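Alpha-1,3-glucanase (Bacillus circulans, PDB 5ZRU) hydrolyses alpha-1,3-linked glucan, this chain being the catalytic unit, with bound calcium and zinc ions, of a longer family 87 glycoside hydrolase. Local coordinates at residues Arg345-Leu350 and Ser369-Gly374; Asn373-Leu378 and Asn404-Gly409; Gly431-Met436 and Ile459-Ser464. All blocks are in the same frame, centred on the assembly; numbering follows the deposited sequence.

Contact 1: Arg345-Leu350 and Ser369-Gly374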
# COMPACT_ATOMS: atom_id res chain seq x y z
N ARG A 345 -5.02 5.26 5.20
CA ARG A 345 -4.68 5.31 3.78
C ARG A 345 -3.16 5.31 3.70
O ARG A 345 -2.51 6.27 4.12
CB ARG A 345 -5.29 6.55 3.12
CG ARG A 345 -6.82 6.59 3.30
CD ARG A 345 -7.44 7.91 2.79
NE ARG A 345 -8.79 8.09 3.35
CZ ARG A 345 -9.72 8.88 2.82
NH1 ARG A 345 -9.45 9.57 1.72
NH2 ARG A 345 -10.93 8.98 3.38
N ILE A 346 -2.60 4.22 3.20
CA ILE A 346 -1.16 4.00 3.25
C ILE A 346 -0.76 3.75 1.81
O ILE A 346 -1.02 2.67 1.26
CB ILE A 346 -0.79 2.83 4.17
CG1 ILE A 346 -1.37 3.06 5.57
CG2 ILE A 346 0.73 2.65 4.21
CD1 ILE A 346 -1.48 1.79 6.45
N ARG A 347 -0.20 4.77 1.15
CA ARG A 347 -0.16 4.78 -0.30
C ARG A 347 1.15 5.36 -0.81
O ARG A 347 1.78 6.18 -0.15
CB ARG A 347 -1.32 5.58 -0.90
CG ARG A 347 -2.72 5.15 -0.42
CD ARG A 347 -3.79 5.96 -1.15
NE ARG A 347 -5.15 5.57 -0.78
CZ ARG A 347 -6.20 6.38 -0.89
NH1 ARG A 347 -6.03 7.61 -1.37
NH2 ARG A 347 -7.43 5.96 -0.53
N ASN A 348 1.54 4.92 -2.01
CA ASN A 348 2.64 5.58 -2.74
C ASN A 348 3.93 5.60 -1.93
O ASN A 348 4.68 6.58 -1.96
CB ASN A 348 2.24 7.00 -3.15
CG ASN A 348 0.89 7.05 -3.77
OD1 ASN A 348 0.62 6.36 -4.76
ND2 ASN A 348 -0.00 7.87 -3.20
N ASN A 349 4.21 4.53 -1.20
CA ASN A 349 5.49 4.40 -0.53
C ASN A 349 6.45 3.58 -1.39
O ASN A 349 6.03 2.80 -2.26
CB ASN A 349 5.31 3.75 0.85
CG ASN A 349 4.35 4.54 1.73
OD1 ASN A 349 4.71 5.59 2.27
ND2 ASN A 349 3.12 4.03 1.88
N LEU A 350 7.75 3.81 -1.17
CA LEU A 350 8.79 3.22 -2.00
C LEU A 350 8.99 1.74 -1.75
O LEU A 350 9.60 1.05 -2.57
CB LEU A 350 10.12 3.97 -1.78
CG LEU A 350 10.12 5.40 -2.32
CD1 LEU A 350 11.12 6.27 -1.61
CD2 LEU A 350 10.39 5.41 -3.84
N SER A 369 -6.88 1.42 3.18
CA SER A 369 -6.57 1.50 1.76
C SER A 369 -5.06 1.42 1.62
O SER A 369 -4.35 2.29 2.12
CB SER A 369 -7.11 2.81 1.17
OG SER A 369 -6.54 3.09 -0.10
N ILE A 370 -4.58 0.35 0.98
CA ILE A 370 -3.15 0.06 0.84
C ILE A 370 -2.86 0.12 -0.65
O ILE A 370 -3.20 -0.82 -1.37
CB ILE A 370 -2.78 -1.31 1.42
CG1 ILE A 370 -3.42 -1.50 2.81
CG2 ILE A 370 -1.24 -1.50 1.44
CD1 ILE A 370 -2.93 -0.52 3.86
N ARG A 371 -2.26 1.21 -1.15
CA ARG A 371 -2.28 1.44 -2.59
C ARG A 371 -0.93 1.88 -3.12
O ARG A 371 -0.30 2.78 -2.56
CB ARG A 371 -3.35 2.48 -2.96
CG ARG A 371 -3.52 2.65 -4.47
CD ARG A 371 -4.55 3.75 -4.80
NE ARG A 371 -5.89 3.42 -4.35
CZ ARG A 371 -6.84 4.32 -4.07
NH1 ARG A 371 -6.60 5.63 -4.17
NH2 ARG A 371 -8.02 3.91 -3.66
N ASN A 372 -0.48 1.26 -4.22
CA ASN A 372 0.62 1.78 -5.04
C ASN A 372 1.95 1.78 -4.28
O ASN A 372 2.74 2.72 -4.41
CB ASN A 372 0.29 3.19 -5.56
CG ASN A 372 1.09 3.55 -6.81
OD1 ASN A 372 1.22 2.76 -7.74
ND2 ASN A 372 1.61 4.77 -6.84
N ASN A 373 2.20 0.72 -3.52
CA ASN A 373 3.44 0.61 -2.75
C ASN A 373 4.46 -0.26 -3.48
O ASN A 373 4.13 -1.10 -4.32
CB ASN A 373 3.14 0.05 -1.36
CG ASN A 373 2.29 1.00 -0.53
OD1 ASN A 373 2.73 2.09 -0.20
ND2 ASN A 373 1.05 0.59 -0.21
N GLY A 374 5.74 -0.06 -3.13
CA GLY A 374 6.84 -0.64 -3.87
C GLY A 374 7.47 -1.88 -3.29
O GLY A 374 8.63 -2.20 -3.59
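Two neighbouring coils of a parallel beta-helix, the fold of pectate-lyase-like domains, meet where Ile346 pairs in register with Ile370, strands 345-347 and 369-371 running parallel with axes 4.8 Å apart. Ile346 N donates to Ser369 O at 2.8 Å, while Ile346 O takes Arg371 N on one face of its carbonyl plane and Asn373 ND2, 3.3 Å from the same Ile346 O, on the opposite face. The two isoleucine side chains lie side by side, CD1 of Ile346 touching CD1 of Ile370 at 3.8 Å. Past the strands, asparagine lies against asparagine. The amides of Asn349 and Asn373 point the same way, their planes only 7° apart. Asn349 ND2 donates to Asn373 OD1 at 2.9 Å, and Asn349 N grips the same oxygen. Asn348 and Asn372 instead turn their amides steeply against each other, with Asn372 ND2 in the carbonyl plane of Asn348 OD1 at 2.8 Å. On the face carrying Arg347 and Arg371 the guanidinium groups stack, centres 3.8 Å apart and planes at 20°; Arg347 is extended, whereas Arg371 bends at chi3. Two cations in a stack should repel, but Glu139 forms salt bridges to both, and Glu172 and Glu402 to Arg371, which probably offsets the repulsion. Arg371 NH1 sits over the centre of the Arg347 group. At the edge of that group, nearly in its plane, Arg347 grips Ser369 OG side-on, NH2 and NE both donating to it, Arg347 NE at 2.9 Å from Ser369 OG.

Contact 2: Asn373-Leu378 and Asn404-Gly409. With CA (calcium ion), chain J.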
# COMPACT_ATOMS: atom_id res chain seq x y z
N ASN A 373 2.20 0.72 -3.52
CA ASN A 373 3.44 0.61 -2.75
C ASN A 373 4.46 -0.26 -3.48
O ASN A 373 4.13 -1.10 -4.32
CB ASN A 373 3.14 0.05 -1.36
CG ASN A 373 2.29 1.00 -0.53
OD1 ASN A 373 2.73 2.09 -0.20
ND2 ASN A 373 1.05 0.59 -0.21
N GLY A 374 5.74 -0.06 -3.13
CA GLY A 374 6.84 -0.64 -3.87
C GLY A 374 7.47 -1.88 -3.29
O GLY A 374 8.63 -2.20 -3.59
N ASP A 375 6.71 -2.59 -2.46
CA ASP A 375 7.07 -3.89 -1.92
C ASP A 375 5.77 -4.46 -1.37
O ASP A 375 4.69 -3.96 -1.70
CB ASP A 375 8.21 -3.74 -0.90
CG ASP A 375 9.13 -4.96 -0.85
OD1 ASP A 375 8.64 -6.08 -0.64
OD2 ASP A 375 10.36 -4.79 -1.01
N ASP A 376 5.84 -5.50 -0.54
CA ASP A 376 4.60 -6.11 -0.05
C ASP A 376 3.70 -5.06 0.58
O ASP A 376 4.17 -4.23 1.38
CB ASP A 376 4.90 -7.20 0.97
CG ASP A 376 5.66 -8.36 0.37
OD1 ASP A 376 5.12 -9.01 -0.55
OD2 ASP A 376 6.81 -8.61 0.81
N GLY A 377 2.42 -5.09 0.23
CA GLY A 377 1.48 -4.12 0.77
C GLY A 377 1.38 -4.26 2.28
O GLY A 377 1.60 -3.31 3.03
N LEU A 378 1.05 -5.47 2.72
CA LEU A 378 0.98 -5.82 4.14
C LEU A 378 1.80 -7.09 4.33
O LEU A 378 1.54 -8.10 3.68
CB LEU A 378 -0.47 -6.04 4.58
CG LEU A 378 -1.47 -4.92 4.28
CD1 LEU A 378 -2.87 -5.37 4.65
CD2 LEU A 378 -1.11 -3.63 5.02
N ASN A 404 -0.27 -2.46 -6.24
CA ASN A 404 1.07 -2.87 -5.80
C ASN A 404 1.96 -3.01 -7.04
O ASN A 404 1.54 -3.57 -8.05
CB ASN A 404 1.00 -4.20 -5.07
CG ASN A 404 1.73 -4.18 -3.76
OD1 ASN A 404 1.21 -3.67 -2.78
ND2 ASN A 404 2.93 -4.73 -3.73
N TRP A 405 3.18 -2.46 -6.99
CA TRP A 405 4.08 -2.57 -8.14
C TRP A 405 5.34 -3.38 -7.85
O TRP A 405 6.27 -3.39 -8.66
CB TRP A 405 4.45 -1.19 -8.70
CG TRP A 405 4.79 -0.09 -7.73
CD1 TRP A 405 3.92 0.76 -7.12
CD2 TRP A 405 6.10 0.29 -7.29
NE1 TRP A 405 4.61 1.65 -6.32
CE2 TRP A 405 5.95 1.38 -6.41
CE3 TRP A 405 7.39 -0.18 -7.56
CZ2 TRP A 405 7.03 1.99 -5.78
CZ3 TRP A 405 8.48 0.44 -6.93
CH2 TRP A 405 8.29 1.51 -6.06
N ARG A 406 5.39 -4.05 -6.71
CA ARG A 406 6.45 -5.02 -6.45
C ARG A 406 5.94 -6.01 -5.42
O ARG A 406 5.22 -5.63 -4.49
CB ARG A 406 7.72 -4.33 -5.94
CG ARG A 406 8.83 -5.32 -5.58
CD ARG A 406 10.09 -4.62 -5.13
NE ARG A 406 11.14 -5.59 -4.86
CZ ARG A 406 12.38 -5.28 -4.55
NH1 ARG A 406 12.74 -4.01 -4.46
NH2 ARG A 406 13.28 -6.24 -4.33
N ALA A 407 6.33 -7.27 -5.59
CA ALA A 407 6.04 -8.33 -4.60
C ALA A 407 4.51 -8.51 -4.52
O ALA A 407 3.85 -8.57 -5.56
CB ALA A 407 6.73 -8.02 -3.27
N ALA A 408 3.93 -8.62 -3.32
CA ALA A 408 2.54 -9.05 -3.20
C ALA A 408 1.71 -8.07 -2.39
O ALA A 408 2.23 -7.31 -1.57
CB ALA A 408 2.45 -10.45 -2.57
N GLY A 409 0.39 -8.13 -2.58
CA GLY A 409 -0.50 -7.34 -1.75
C GLY A 409 -0.42 -7.72 -0.28
O GLY A 409 -0.38 -6.85 0.60
CA CA J . 9.34 -5.72 1.83
O HOH W 1 -0.05 -1.37 -2.20
O HOH W 2 11.22 -1.46 -4.33
O HOH W 3 11.09 -4.25 1.98
O HOH W 4 8.07 -7.20 2.51
O HOH W 5 10.70 -7.12 0.90
O HOH W 6 10.90 -5.96 3.49
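A chi1 of 43° holds CG of Trp405 between its own backbone N and carbonyl carbon, and the indole presents one face to Gly374, whose CA makes a CH-pi contact over the six-membered ring. In Arg406 CG is anti to the backbone N (chi1 177°) and the chain continues extended, running alongside Gly374 O, which lies 3.3 Å from Arg406 CB. The backbones join at both ends of the loop: Trp405 N donates to Asn373 O at 3.1 Å, and Gly377 N to Ala408 O at 2.9 Å. Between them Asn404 ND2 reaches Asp375 O at 2.8 Å from above the carbonyl plane, while a water accepting from Asn373 ND2 donates to Asn404 OD1. Asp376 OD1 receives Ala408 N at 3.0 Å on its anti side, 33° out of the carboxylate plane. Beside this turn of the beta-helix lies a calcium ion, bound by Asp375 OD1 at 2.6 Å, by four waters and by Asp352. Asp376, also assigned to this calcium site, does not bind the ion directly here but acts from the second shell: its OD2 accepts from a metal-bound water and also forms a salt bridge with Arg435. Asp375 OD1 additionally takes Asp376 N, 2.9 Å away, on its anti lone pair, so metal and backbone together fix the carboxylate. Asp375 OD2, by contrast, lies over a face of the Arg406 guanidinium, 4.0 Å from Arg406 NE, and no N-H points at it. Any attraction between these two groups is thus probably electrostatic and undirected, while metal coordination and N-H bonds supply the directional restraint.

Contact 3: Gly431-Met436 and Ile459-Ser464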
# COMPACT_ATOMS: atom_id res chain seq x y z
N GLY A 431 3.88 -9.04 -9.57
CA GLY A 431 3.78 -9.91 -8.42
C GLY A 431 2.43 -10.57 -8.21
O GLY A 431 1.80 -11.00 -9.18
N SER A 432 1.98 -10.62 -6.97
CA SER A 432 0.91 -11.52 -6.55
C SER A 432 -0.06 -10.76 -5.65
O SER A 432 0.31 -9.77 -5.03
CB SER A 432 1.47 -12.73 -5.78
OG SER A 432 2.50 -13.37 -6.51
N ALA A 433 -1.30 -11.25 -5.58
CA ALA A 433 -2.18 -10.73 -4.53
C ALA A 433 -1.72 -11.21 -3.17
O ALA A 433 -1.71 -10.44 -2.20
CB ALA A 433 -3.62 -11.16 -4.77
N ILE A 434 -1.30 -12.47 -3.08
CA ILE A 434 -0.89 -13.12 -1.84
C ILE A 434 0.38 -13.91 -2.12
O ILE A 434 0.43 -14.65 -3.11
CB ILE A 434 -1.98 -14.07 -1.30
CG1 ILE A 434 -3.20 -13.30 -0.80
CG2 ILE A 434 -1.41 -14.95 -0.19
CD1 ILE A 434 -4.39 -14.21 -0.60
N ARG A 435 1.38 -13.78 -1.25
CA ARG A 435 2.55 -14.63 -1.38
C ARG A 435 3.01 -15.10 0.00
O ARG A 435 2.79 -14.43 1.02
CB ARG A 435 3.71 -13.95 -2.13
CG ARG A 435 4.54 -12.96 -1.31
CD ARG A 435 5.70 -12.43 -2.15
NE ARG A 435 6.46 -11.40 -1.44
CZ ARG A 435 7.73 -11.11 -1.70
NH1 ARG A 435 8.39 -11.77 -2.64
NH2 ARG A 435 8.35 -10.16 -1.00
N MET A 436 3.62 -16.28 0.02
CA MET A 436 4.37 -16.75 1.18
C MET A 436 5.69 -17.29 0.66
O MET A 436 5.71 -17.92 -0.40
CB MET A 436 3.61 -17.83 1.94
CG MET A 436 2.22 -17.41 2.41
SD MET A 436 1.35 -18.76 3.27
CE MET A 436 2.35 -18.97 4.73
N ILE A 459 -8.18 -9.61 -8.20
CA ILE A 459 -8.54 -9.17 -9.55
C ILE A 459 -7.29 -8.70 -10.28
O ILE A 459 -6.52 -7.89 -9.75
CB ILE A 459 -9.59 -8.04 -9.52
CG1 ILE A 459 -10.85 -8.47 -8.78
CG2 ILE A 459 -9.96 -7.60 -10.95
CD1 ILE A 459 -11.91 -7.37 -8.65
N ASN A 460 -7.08 -9.21 -11.50
CA ASN A 460 -6.04 -8.72 -12.40
C ASN A 460 -4.64 -8.86 -11.80
O ASN A 460 -3.76 -8.03 -12.04
CB ASN A 460 -6.27 -7.25 -12.80
CG ASN A 460 -7.57 -7.03 -13.52
OD1 ASN A 460 -8.10 -7.92 -14.17
ND2 ASN A 460 -8.08 -5.80 -13.43
N SER A 461 -4.41 -9.92 -11.03
CA SER A 461 -3.15 -10.07 -10.31
C SER A 461 -2.38 -11.29 -10.82
O SER A 461 -2.78 -11.96 -11.78
CB SER A 461 -3.41 -10.15 -8.80
OG SER A 461 -3.98 -8.92 -8.36
N GLY A 462 -1.26 -11.58 -10.18
CA GLY A 462 -0.28 -12.49 -10.75
C GLY A 462 0.54 -11.77 -11.80
O GLY A 462 0.27 -10.62 -12.17
N THR A 463 1.57 -12.44 -12.30
CA THR A 463 2.41 -11.81 -13.32
C THR A 463 3.18 -12.87 -14.09
O THR A 463 3.38 -13.99 -13.62
CB THR A 463 3.39 -10.80 -12.72
OG1 THR A 463 4.02 -10.04 -13.77
CG2 THR A 463 4.48 -11.53 -11.90
N SER A 464 3.63 -12.49 -15.28
CA SER A 464 4.65 -13.25 -16.00
C SER A 464 6.04 -12.64 -15.85
O SER A 464 7.02 -13.23 -16.33
CB SER A 464 4.30 -13.35 -17.49
OG SER A 464 3.21 -14.25 -17.72
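Gly431, Ser432 and Ala433 lie against the loop that follows strand 451-459 in the next coil of the beta-helix, with Ser432 CA and Gly462 CA 4.5 Å apart. The loop begins as Ile459 leaves its strand; its carbonyl O, approached from well above the carbonyl plane, accepts Ser461 OG at 3.1 Å, a bond within the loop itself. After the turn at Asn460, Ser461 makes the first touch across the gap. A chi1 of -64° places OG beside its own backbone N, within reach of Ile459 O. CB, whose bond from CA points toward the first segment, meets Ala433: Ser461 CB is 4.0 Å from Ala433 N and 4.2 Å from Ala433 CB. Gly462 follows with phi 78° and psi 173°, angles at which a CB would press on the carbonyl O of Ser461. Its CA approaches Gly431 O to 3.0 Å, the closest approach between the two segments. Gly462 N and Thr463 N are also near that oxygen, Thr463 N at 3.4 Å from Gly431 O, but their angles are too poor for hydrogen bonds. Thr463 then brings its methyl alongside the first segment, CG2 lying 3.5 Å from Gly431 N, while OG1, anti to the backbone N, bonds to Arg465 N. On the first segment Ser432 OG is likewise engaged outside, by Gly473 O, and its backbone bonds to Ala407 and Gly409. Only 184 Å² is buried between the segments and no hydrogen bond crosses, which implies that van der Waals contact joins these coils here while the hydroxyls of Ser432 and Thr463 bond elsewhere.

The three contacts follow one another along the beta-helix: the centres of contacts 1 and 2 are 8 Å apart, those of contacts 2 and 3 10 Å, and those of contacts 1 and 3 16 Å. Contacts 1 and 2 share Asn373 and Gly374, and Asn372 O lies 2.9 Å from Trp405 NE1, a probable, weak hydrogen bond. Contacts 2 and 3 are tied by the salt bridge from Arg435 NH2 to Asp376 OD2 at 2.8 Å and by neighbouring strands 407-408 and 431-432. The calcium site belongs to contact 2, its ion about 12 Å from Gly431 in contact 3; the Leu350 side chain in contact 1 is about 6 Å from a different calcium ion.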